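Local coordinates for dTDP-4-dehydrorhamnose 3,5-epimerase (Sulfolobus tokodaii, PDB 2B9U), which catalyses the double epimerisation of dTDP-4-dehydro-6-deoxy-alpha-D-glucose to dTDP-4-dehydro-beta-L-rhamnose, a step of dTDP-L-rhamnose biosynthesis, as a homodimer, at the interface of chains A and B. Numbering follows the deposited sequence. Chains: chain A/B, hypothetical dTDP-4-dehydrorhamnose 3,5-epimerase.

Contact 1: the interface of chains A and B. Residues chain A 27-30, 74, 76, 107; chain B 47-49.
A:Leu28 and B:Met49 exchange a reciprocal pair of antiparallel backbone hydrogen bonds, N of A:Leu28 to O of B:Met49 at 2.9 Å and N of B:Met49 to O of A:Leu28 at 2.8 Å, and the amide of A:Val30 continues the ladder to the carbonyl of B:Thr47. From this edge B:Met49 reaches deep into chain A: with CG anti to its backbone N (chi1 -164°), CB packs on CG2 of A:Val30 and the thioether SD comes 3.6 Å from CZ, the para carbon of A:Phe74. CB of A:Pro76 also touches SD, and CE1 of the A:His107 imidazole meets the methyl CE. An unbranched, flexible thioether suits a surface made of aromatic, ring and aliphatic groups. CG1 of A:Val30 lies over one face of the A:Phe74 ring and N of A:Pro76 over the other, which probably limits its turning. On the other side of the strand, the tip CZ of A:Phe27 meets the amide of B:Asn48, ring and amide planes 69° apart. An alanine in place of A:Phe27 would probably open a gap beside this amide and leave it freer to turn. B:Asn48 runs alongside A:Glu29, and one water joins their ends, 2.8 Å from ND2 of B:Asn48 and 3.0 Å from the carboxylate OE2 of A:Glu29.

Contact 2: the interface of chains A and B. Residues chain A 44-48; chain B 29-33.
Two edge strands of the jelly-roll, cupin-type subunits, A 44-52 and B 25-32, pair antiparallel here, so that beta structure runs from one chain into the other. A:Thr47 is the centre of the pairing, its N giving a hydrogen bond to O of B:Phe31. Its O accepts from two amides, the nearer being N of B:Val30 at 2.8 Å. The other is N of B:Phe31, 3.2 Å from O of A:Thr47. This double grip accompanies the local twist at B:Val30, whose psi of -59° departs from extended strand geometry. Where helix 33-38 begins, N of B:Ser33 reaches O of A:Ile45 at 2.9 Å.

The phenyl ring of B:Phe31, with CG between its backbone N and carbonyl carbon (chi1 81°), folds back over A:Thr47, whose backbone N lies above the centre of one ring face. CB of A:Thr47 packs against CE2, while CG1 of A:Val44 touches the ring tip CZ; the small beta-branched A:Thr47 and A:Val44 leave the broad ring lying close against them. On another flank the extended chains of A:Gln46 and B:Lys32 lie side by side, pointing the same way, CD of the amide 3.7 Å from CG of the lysine. Each tip is held within its own chain. NZ of B:Lys32 makes a salt bridge to OE1 of B:Glu29, from above the carboxylate plane. NE2 of A:Gln46 donates an almost straight bond, 179° at H, to the amide oxygen OD1 of A:Asn48 at 3.0 Å.

Contact 3: the interface of chains A and B. Residues chain A 51-53, 56, 58, 158; chain B 23-26.
B:Arg24 lies against A:Val56, A:Arg58 and A:Ile158. Its CB touches CG2 of A:Val56 and, at about a right angle to it, NH2 of the A:Arg58 guanidinium, 3.6 Å away. CG passes CG1 of A:Val56 and CG2 of A:Ile158, the aliphatic stem suiting these branched residues. CD still borders A:Val56 and lies above one face of the A:Arg58 guanidinium. There the chain bends (chi3 -71°), turning NE and CZ beneath NH1 of A:Arg58, which stands centrally over the B:Arg24 guanidinium, 3.5 Å from CZ. NH1 of B:Arg24, at the tip, meets NH1 of A:Arg58. The guanidinium planes, 26° apart, overlap face-on but tilted; both groups are probably positive, so flat packing rather than charge is likely to hold them. The hydroxyl OG of A:Ser52 helps to position A:Arg58, accepting from its NE at 2.8 Å.

A:Phe51 and B:Phe26 bond through N and O in both directions, and just beyond the strand ends N of A:Arg53 gives to O of B:Arg24. B:Gly25 brings its CA to 3.3 Å from O of A:Phe51, where a side chain would collide, and its phi of 149° is rare for other residues. The methylene CB of A:Phe51 lies over the face of the B:Phe26 ring, displaced toward the rim, 3.5 Å from the centroid.

Contact 1: the interface of chains A and B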
# COMPACT_ATOMS: atom_id res chain seq x y z
N PHE A 27 10.37 6.36 -8.08
CA PHE A 27 9.17 6.83 -7.38
C PHE A 27 7.93 6.67 -8.25
O PHE A 27 7.99 6.82 -9.48
CB PHE A 27 9.32 8.30 -6.99
CG PHE A 27 8.16 8.83 -6.18
CD1 PHE A 27 8.16 8.75 -4.78
CD2 PHE A 27 7.07 9.42 -6.81
CE1 PHE A 27 7.10 9.22 -4.05
CE2 PHE A 27 6.00 9.90 -6.07
CZ PHE A 27 6.02 9.80 -4.68
N LEU A 28 6.81 6.37 -7.61
CA LEU A 28 5.51 6.44 -8.25
C LEU A 28 4.39 6.71 -7.28
O LEU A 28 4.42 6.27 -6.12
CB LEU A 28 5.18 5.14 -9.00
CG LEU A 28 5.09 3.82 -8.23
CD1 LEU A 28 4.01 2.99 -8.87
CD2 LEU A 28 6.45 3.06 -8.25
N GLU A 29 3.38 7.41 -7.80
CA GLU A 29 2.07 7.45 -7.18
C GLU A 29 1.33 6.19 -7.58
O GLU A 29 1.12 5.92 -8.77
CB GLU A 29 1.30 8.73 -7.58
CG GLU A 29 2.08 9.99 -7.24
CD GLU A 29 1.40 11.29 -7.68
OE1 GLU A 29 0.88 11.37 -8.81
OE2 GLU A 29 1.41 12.25 -6.89
N VAL A 30 0.93 5.41 -6.57
CA VAL A 30 0.26 4.16 -6.79
C VAL A 30 -1.26 4.38 -6.96
O VAL A 30 -1.86 3.85 -7.88
CB VAL A 30 0.58 3.14 -5.66
CG1 VAL A 30 -0.14 1.81 -5.88
CG2 VAL A 30 2.10 2.95 -5.53
N PHE A 74 -1.85 -4.89 -6.34
CA PHE A 74 -0.60 -4.22 -6.69
C PHE A 74 0.55 -5.12 -6.22
O PHE A 74 0.48 -5.74 -5.14
CB PHE A 74 -0.59 -2.80 -6.07
CG PHE A 74 0.72 -2.06 -6.21
CD1 PHE A 74 1.26 -1.78 -7.47
CD2 PHE A 74 1.41 -1.62 -5.08
CE1 PHE A 74 2.46 -1.07 -7.60
CE2 PHE A 74 2.62 -0.92 -5.20
CZ PHE A 74 3.15 -0.66 -6.46
N PRO A 76 4.42 -4.78 -5.67
CA PRO A 76 5.72 -4.08 -5.55
C PRO A 76 6.97 -4.97 -5.62
O PRO A 76 8.06 -4.45 -5.87
CB PRO A 76 5.62 -3.37 -4.18
CG PRO A 76 4.58 -4.12 -3.45
CD PRO A 76 3.61 -4.64 -4.44
N HIS A 107 4.65 -2.56 -12.51
CA HIS A 107 3.91 -1.86 -11.45
C HIS A 107 2.45 -1.60 -11.82
O HIS A 107 1.84 -0.66 -11.32
CB HIS A 107 4.60 -0.54 -11.04
CG HIS A 107 5.91 -0.73 -10.36
ND1 HIS A 107 6.01 -1.22 -9.07
CD2 HIS A 107 7.17 -0.54 -10.79
CE1 HIS A 107 7.29 -1.31 -8.73
NE2 HIS A 107 8.01 -0.90 -9.76
N THR B 47 -1.75 6.81 -2.06
CA THR B 47 -0.64 5.92 -1.71
C THR B 47 0.46 6.09 -2.73
O THR B 47 0.21 5.97 -3.93
CB THR B 47 -1.10 4.46 -1.60
OG1 THR B 47 -2.10 4.38 -0.59
CG2 THR B 47 0.03 3.55 -1.22
N ASN B 48 1.67 6.37 -2.25
CA ASN B 48 2.87 6.40 -3.08
C ASN B 48 3.82 5.27 -2.74
O ASN B 48 3.66 4.58 -1.72
CB ASN B 48 3.62 7.73 -2.93
CG ASN B 48 2.80 8.93 -3.42
OD1 ASN B 48 1.89 8.80 -4.24
ND2 ASN B 48 3.14 10.09 -2.94
N MET B 49 4.85 5.12 -3.57
CA MET B 49 5.86 4.07 -3.38
C MET B 49 7.19 4.56 -3.91
O MET B 49 7.25 5.19 -4.97
CB MET B 49 5.45 2.81 -4.15
CG MET B 49 6.21 1.56 -3.74
SD MET B 49 6.37 0.38 -5.12
CE MET B 49 8.14 0.49 -5.36
O HOH W 1 3.05 12.48 -4.44

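Contact 2: the interface of chains A and B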
# COMPACT_ATOMS: atom_id res chain seq x y z
N VAL A 44 -10.73 3.62 -0.52
CA VAL A 44 -10.09 2.48 0.12
C VAL A 44 -10.42 2.48 1.61
O VAL A 44 -10.32 3.52 2.27
CB VAL A 44 -8.54 2.48 -0.13
CG1 VAL A 44 -7.86 1.36 0.64
CG2 VAL A 44 -8.23 2.35 -1.65
N ILE A 45 -10.81 1.33 2.14
CA ILE A 45 -11.21 1.22 3.54
C ILE A 45 -10.30 0.30 4.36
O ILE A 45 -10.29 0.37 5.60
CB ILE A 45 -12.71 0.83 3.68
CG1 ILE A 45 -13.07 -0.43 2.88
CG2 ILE A 45 -13.60 1.96 3.15
CD1 ILE A 45 -12.65 -1.76 3.47
N GLN A 46 -9.53 -0.54 3.67
CA GLN A 46 -8.66 -1.53 4.30
C GLN A 46 -7.52 -1.80 3.33
O GLN A 46 -7.73 -1.76 2.13
CB GLN A 46 -9.43 -2.83 4.55
CG GLN A 46 -8.60 -3.95 5.09
CD GLN A 46 -9.41 -5.03 5.76
OE1 GLN A 46 -10.56 -4.82 6.13
NE2 GLN A 46 -8.79 -6.19 5.94
N THR A 47 -6.31 -2.01 3.85
CA THR A 47 -5.18 -2.45 3.02
C THR A 47 -4.56 -3.71 3.63
O THR A 47 -4.25 -3.75 4.83
CB THR A 47 -4.18 -1.30 2.78
OG1 THR A 47 -4.85 -0.25 2.08
CG2 THR A 47 -2.96 -1.73 1.95
N ASN A 48 -4.44 -4.75 2.83
CA ASN A 48 -3.77 -5.98 3.25
C ASN A 48 -2.46 -6.19 2.50
O ASN A 48 -2.23 -5.56 1.46
CB ASN A 48 -4.68 -7.19 3.02
CG ASN A 48 -5.90 -7.22 3.94
OD1 ASN A 48 -5.94 -6.55 4.96
ND2 ASN A 48 -6.88 -8.04 3.60
N GLU B 29 -2.88 -7.81 7.79
CA GLU B 29 -3.69 -6.67 7.52
C GLU B 29 -2.87 -5.43 7.94
O GLU B 29 -2.39 -5.33 9.07
CB GLU B 29 -5.03 -6.86 8.22
CG GLU B 29 -5.68 -5.66 8.81
CD GLU B 29 -6.61 -6.06 9.93
OE1 GLU B 29 -7.15 -7.21 9.90
OE2 GLU B 29 -6.81 -5.22 10.84
N VAL B 30 -2.68 -4.52 6.99
CA VAL B 30 -1.82 -3.36 7.14
C VAL B 30 -2.55 -2.20 7.82
O VAL B 30 -2.11 -1.71 8.87
CB VAL B 30 -1.21 -2.92 5.77
CG1 VAL B 30 -0.41 -1.64 5.92
CG2 VAL B 30 -0.33 -4.03 5.19
N PHE B 31 -3.64 -1.73 7.22
CA PHE B 31 -4.53 -0.80 7.95
C PHE B 31 -5.99 -1.15 7.75
O PHE B 31 -6.37 -1.67 6.72
CB PHE B 31 -4.22 0.69 7.67
CG PHE B 31 -4.81 1.22 6.39
CD1 PHE B 31 -6.15 1.58 6.32
CD2 PHE B 31 -4.00 1.39 5.26
CE1 PHE B 31 -6.71 2.06 5.13
CE2 PHE B 31 -4.53 1.89 4.08
CZ PHE B 31 -5.91 2.22 4.00
N LYS B 32 -6.78 -0.91 8.79
CA LYS B 32 -8.23 -1.07 8.74
C LYS B 32 -8.82 0.26 9.18
O LYS B 32 -8.42 0.83 10.21
CB LYS B 32 -8.68 -2.16 9.69
CG LYS B 32 -9.02 -3.48 9.06
CD LYS B 32 -9.69 -4.37 10.09
CE LYS B 32 -9.98 -5.75 9.56
NZ LYS B 32 -9.94 -6.77 10.65
N SER B 33 -9.76 0.76 8.38
CA SER B 33 -10.40 2.06 8.64
C SER B 33 -11.01 2.16 10.05
O SER B 33 -10.77 3.14 10.74
CB SER B 33 -11.45 2.36 7.55
OG SER B 33 -12.22 3.51 7.87

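Contact 3: the interface of chains A and B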
# COMPACT_ATOMS: atom_id res chain seq x y z
N PHE A 51 2.94 -12.08 1.51
CA PHE A 51 4.13 -12.54 0.85
C PHE A 51 3.91 -14.00 0.46
O PHE A 51 3.50 -14.81 1.28
CB PHE A 51 5.35 -12.41 1.76
CG PHE A 51 6.55 -13.17 1.26
CD1 PHE A 51 7.22 -12.76 0.10
CD2 PHE A 51 6.99 -14.31 1.93
CE1 PHE A 51 8.32 -13.48 -0.38
CE2 PHE A 51 8.09 -15.02 1.46
CZ PHE A 51 8.75 -14.60 0.30
N SER A 52 4.16 -14.32 -0.80
CA SER A 52 3.88 -15.63 -1.32
C SER A 52 5.12 -16.17 -2.00
O SER A 52 5.69 -15.53 -2.87
CB SER A 52 2.70 -15.58 -2.31
OG SER A 52 1.57 -14.94 -1.71
N ARG A 53 5.54 -17.36 -1.58
CA ARG A 53 6.66 -18.07 -2.21
C ARG A 53 6.23 -18.53 -3.58
O ARG A 53 5.04 -18.72 -3.80
CB ARG A 53 7.08 -19.26 -1.34
CG ARG A 53 7.73 -18.82 -0.04
CD ARG A 53 7.84 -19.93 0.98
NE ARG A 53 8.47 -19.42 2.21
CZ ARG A 53 8.87 -20.18 3.22
NH1 ARG A 53 8.74 -21.51 3.18
NH2 ARG A 53 9.42 -19.61 4.29
N VAL A 56 2.87 -20.55 -5.02
CA VAL A 56 1.74 -20.40 -4.11
C VAL A 56 0.51 -19.97 -4.91
O VAL A 56 0.61 -19.14 -5.80
CB VAL A 56 2.06 -19.39 -2.95
CG1 VAL A 56 0.79 -18.84 -2.31
CG2 VAL A 56 2.95 -20.07 -1.91
N ARG A 58 -3.37 -18.49 -4.03
CA ARG A 58 -4.33 -17.99 -3.06
C ARG A 58 -5.58 -17.63 -3.85
O ARG A 58 -5.49 -16.92 -4.85
CB ARG A 58 -3.81 -16.73 -2.36
CG ARG A 58 -2.57 -16.94 -1.51
CD ARG A 58 -2.05 -15.63 -0.93
NE ARG A 58 -0.72 -15.77 -0.36
CZ ARG A 58 -0.46 -15.91 0.94
NH1 ARG A 58 -1.45 -15.94 1.83
NH2 ARG A 58 0.79 -16.02 1.35
N ILE A 158 1.46 -24.43 -4.13
CA ILE A 158 1.42 -24.36 -2.67
C ILE A 158 0.14 -23.65 -2.22
O ILE A 158 -0.14 -22.53 -2.61
CB ILE A 158 2.70 -23.70 -2.08
CG1 ILE A 158 3.94 -24.51 -2.48
CG2 ILE A 158 2.62 -23.56 -0.55
CD1 ILE A 158 5.23 -23.73 -2.41
N LYS B 23 3.19 -21.95 5.51
CA LYS B 23 4.01 -22.52 4.45
C LYS B 23 4.04 -21.65 3.19
O LYS B 23 5.04 -21.65 2.50
CB LYS B 23 3.61 -23.96 4.13
CG LYS B 23 2.18 -24.13 3.70
CD LYS B 23 1.86 -25.54 3.30
CE LYS B 23 0.41 -25.65 3.00
NZ LYS B 23 0.18 -26.65 1.96
N ARG B 24 2.96 -20.90 2.93
CA ARG B 24 2.85 -20.02 1.74
C ARG B 24 3.74 -18.78 1.79
O ARG B 24 4.20 -18.28 0.77
CB ARG B 24 1.40 -19.56 1.53
CG ARG B 24 0.43 -20.67 1.27
CD ARG B 24 -0.98 -20.11 1.23
NE ARG B 24 -1.40 -19.71 2.56
CZ ARG B 24 -2.56 -19.12 2.83
NH1 ARG B 24 -3.41 -18.84 1.85
NH2 ARG B 24 -2.86 -18.81 4.09
N GLY B 25 3.96 -18.28 3.01
CA GLY B 25 4.77 -17.10 3.22
C GLY B 25 4.18 -16.44 4.44
O GLY B 25 4.27 -16.99 5.54
N PHE B 26 3.56 -15.28 4.26
CA PHE B 26 2.88 -14.61 5.35
C PHE B 26 1.76 -13.69 4.90
O PHE B 26 1.69 -13.29 3.72
CB PHE B 26 3.88 -13.90 6.30
CG PHE B 26 4.63 -12.73 5.69
CD1 PHE B 26 3.99 -11.50 5.48
CD2 PHE B 26 5.99 -12.84 5.38
CE1 PHE B 26 4.69 -10.41 4.93
CE2 PHE B 26 6.70 -11.76 4.85
CZ PHE B 26 6.05 -10.55 4.61

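Centres of the C-alpha atoms lie about 16 Å apart for contacts 1 and 2, 22 Å for contacts 1 and 3, and 20 Å for contacts 2 and 3. All three draw on the same pairing, strand 44-52 of one subunit against strand 25-32 of the other. Contacts 2 and 3 lie along one such pairing, strand 44-52 of chain A on strand 25-32 of chain B, whereas contact 1 belongs to its symmetry mate with the chains exchanged. Residues 47 and 48 therefore recur in contacts 1 and 2 from opposite chains, as do 29 and 30. This reciprocal pairing, repeated by the two-fold axis, agrees with a homodimer.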